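Local coordinates for dehydroquinate synthase (Thermus thermophilus, PDB 1UJN) that catalyses the conversion of 3-deoxy-D-arabino-heptulosonate 7-phosphate to 3-dehydroquinate in the pathway to chorismate and works as a dimer, at the interface of chains A and B. Sequence-based numbering; all coordinates share one arbitrary frame. Chains: chain A/B, dehydroquinate synthase.

The interface of chains A and B. Residues chain A 142-144; chain B 70, 106-109.
A:Leu142 and A:Gly144 each bond to the B chain through the backbone, and the pair of bonds defines an antiparallel bridge between A:Val143 and B:Tyr107. The amide N of B:Leu108 donates to O of A:Leu142 at 2.8 Å, nearly straight at the hydrogen but arriving 42° out of the carbonyl plane. In the other bond, N of A:Gly144 donates to O of B:Thr106 at 2.9 Å, in the carbonyl plane and with 165° at the hydrogen.

A:Val143 lies between these bonds. Its CB stands 4.1 Å from O of B:Thr106. One branch, CG1, is anti to the backbone N (chi1 -175°), which carries it toward B:Tyr70 and B:Thr106. There CG1 meets the phenol OH of B:Tyr70 at 3.5 Å. CG1 also lies 3.9 Å from CB of B:Thr106. A:Val143 and B:Tyr70 reach toward each other from opposite sides. OH of B:Tyr70 and OG1 of B:Thr106 share a 2.7 Å hydrogen bond, with OG1 in the ring plane at its edge, which should limit rotation of both groups next to CG1 of A:Val143.

The side chains of A:Leu142 and B:Leu108 lie alongside each other in parallel, their CD2 methyls 3.8 Å apart. CG of B:Leu108 also packs over one face of the B:Tyr107 ring, toward its rim.

The patch belongs to the two-fold dimer interface: the one-residue strand at A:Leu142, the loop residue A:Val143 and the start of strand 144-146 of chain A meet the C-terminal end of helix B:94-106 and the loop that follows, with helix B:67-80 supplying B:Tyr70.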
ATOM      1  N   LEU A 142       5.371  10.141   6.156  1.00 21.56           N
ATOM      2  CA  LEU A 142       6.055   8.950   6.642  1.00 21.44           C
ATOM      3  C   LEU A 142       5.274   7.670   6.371  1.00 20.43           C
ATOM      4  O   LEU A 142       5.769   6.574   6.620  1.00 22.41           O
ATOM      5  CB  LEU A 142       6.334   9.083   8.140  1.00 22.31           C
ATOM      6  CG  LEU A 142       7.284  10.223   8.521  1.00 24.20           C
ATOM      7  CD1 LEU A 142       7.434  10.276  10.034  1.00 24.74           C
ATOM      8  CD2 LEU A 142       8.632  10.009   7.864  1.00 23.95           C
ATOM      9  N   VAL A 143       4.054   7.816   5.865  1.00 19.26           N
ATOM     10  CA  VAL A 143       3.201   6.671   5.557  1.00 20.48           C
ATOM     11  C   VAL A 143       2.604   6.907   4.181  1.00 20.75           C
ATOM     12  O   VAL A 143       2.121   7.999   3.886  1.00 20.03           O
ATOM     13  CB  VAL A 143       2.053   6.524   6.579  1.00 20.11           C
ATOM     14  CG1 VAL A 143       1.248   5.251   6.290  1.00 21.96           C
ATOM     15  CG2 VAL A 143       2.629   6.480   7.997  1.00 21.33           C
ATOM     16  N   GLY A 144       2.647   5.898   3.325  1.00 19.82           N
ATOM     17  CA  GLY A 144       2.094   6.109   2.005  1.00 17.45           C
ATOM     18  C   GLY A 144       2.190   4.901   1.114  1.00 18.40           C
ATOM     19  O   GLY A 144       2.304   3.770   1.586  1.00 16.86           O
TER
ATOM     20  N   TYR B  70      -2.714   0.232  14.019  1.00 23.45           N
ATOM     21  CA  TYR B  70      -1.950   0.534  12.813  1.00 22.72           C
ATOM     22  C   TYR B  70      -1.237   1.877  13.016  1.00 22.55           C
ATOM     23  O   TYR B  70      -0.033   1.987  12.808  1.00 22.06           O
ATOM     24  CB  TYR B  70      -2.912   0.582  11.621  1.00 22.02           C
ATOM     25  CG  TYR B  70      -2.328   1.098  10.323  1.00 24.07           C
ATOM     26  CD1 TYR B  70      -1.363   0.373   9.626  1.00 22.51           C
ATOM     27  CD2 TYR B  70      -2.772   2.302   9.778  1.00 22.32           C
ATOM     28  CE1 TYR B  70      -0.854   0.837   8.403  1.00 23.14           C
ATOM     29  CE2 TYR B  70      -2.277   2.773   8.567  1.00 21.38           C
ATOM     30  CZ  TYR B  70      -1.322   2.038   7.884  1.00 20.41           C
ATOM     31  OH  TYR B  70      -0.854   2.502   6.683  1.00 19.40           O
ATOM     32  N   THR B 106       3.298   0.089   3.999  1.00 16.37           N
ATOM     33  CA  THR B 106       3.049   1.521   3.934  1.00 16.19           C
ATOM     34  C   THR B 106       4.004   2.434   4.685  1.00 16.77           C
ATOM     35  O   THR B 106       4.037   3.632   4.424  1.00 16.75           O
ATOM     36  CB  THR B 106       1.611   1.816   4.392  1.00 17.39           C
ATOM     37  OG1 THR B 106       1.420   1.307   5.720  1.00 19.21           O
ATOM     38  CG2 THR B 106       0.613   1.143   3.445  1.00 15.68           C
ATOM     39  N   TYR B 107       4.763   1.897   5.630  1.00 16.99           N
ATOM     40  CA  TYR B 107       5.714   2.736   6.356  1.00 18.19           C
ATOM     41  C   TYR B 107       6.739   3.197   5.324  1.00 18.00           C
ATOM     42  O   TYR B 107       7.354   2.374   4.655  1.00 16.75           O
ATOM     43  CB  TYR B 107       6.405   1.937   7.462  1.00 18.60           C
ATOM     44  CG  TYR B 107       7.413   2.757   8.234  1.00 20.99           C
ATOM     45  CD1 TYR B 107       7.017   3.866   8.979  1.00 22.60           C
ATOM     46  CD2 TYR B 107       8.766   2.435   8.199  1.00 22.94           C
ATOM     47  CE1 TYR B 107       7.952   4.638   9.673  1.00 23.34           C
ATOM     48  CE2 TYR B 107       9.710   3.196   8.889  1.00 21.65           C
ATOM     49  CZ  TYR B 107       9.298   4.292   9.622  1.00 24.53           C
ATOM     50  OH  TYR B 107      10.233   5.036  10.304  1.00 23.51           O
ATOM     51  N   LEU B 108       6.900   4.512   5.187  1.00 18.43           N
ATOM     52  CA  LEU B 108       7.821   5.095   4.211  1.00 19.05           C
ATOM     53  C   LEU B 108       7.516   4.585   2.802  1.00 19.18           C
ATOM     54  O   LEU B 108       8.390   4.542   1.939  1.00 17.33           O
ATOM     55  CB  LEU B 108       9.274   4.779   4.582  1.00 19.13           C
ATOM     56  CG  LEU B 108       9.679   5.230   5.989  1.00 20.16           C
ATOM     57  CD1 LEU B 108      11.171   4.987   6.189  1.00 21.71           C
ATOM     58  CD2 LEU B 108       9.354   6.710   6.169  1.00 21.31           C
ATOM     59  N   ARG B 109       6.258   4.206   2.586  1.00 19.01           N
ATOM     60  CA  ARG B 109       5.787   3.694   1.298  1.00 19.19           C
ATOM     61  C   ARG B 109       6.285   2.289   0.979  1.00 19.46           C
ATOM     62  O   ARG B 109       6.208   1.840  -0.169  1.00 17.75           O
ATOM     63  CB  ARG B 109       6.145   4.658   0.153  1.00 18.92           C
ATOM     64  CG  ARG B 109       5.567   6.057   0.331  1.00 19.01           C
ATOM     65  CD  ARG B 109       5.464   6.807  -1.005  1.00 18.83           C
ATOM     66  NE  ARG B 109       5.061   8.199  -0.819  1.00 20.91           N
ATOM     67  CZ  ARG B 109       5.911   9.204  -0.612  1.00 22.91           C
ATOM     68  NH1 ARG B 109       7.216   8.974  -0.571  1.00 20.31           N
ATOM     69  NH2 ARG B 109       5.456  10.442  -0.446  1.00 21.49           N
TER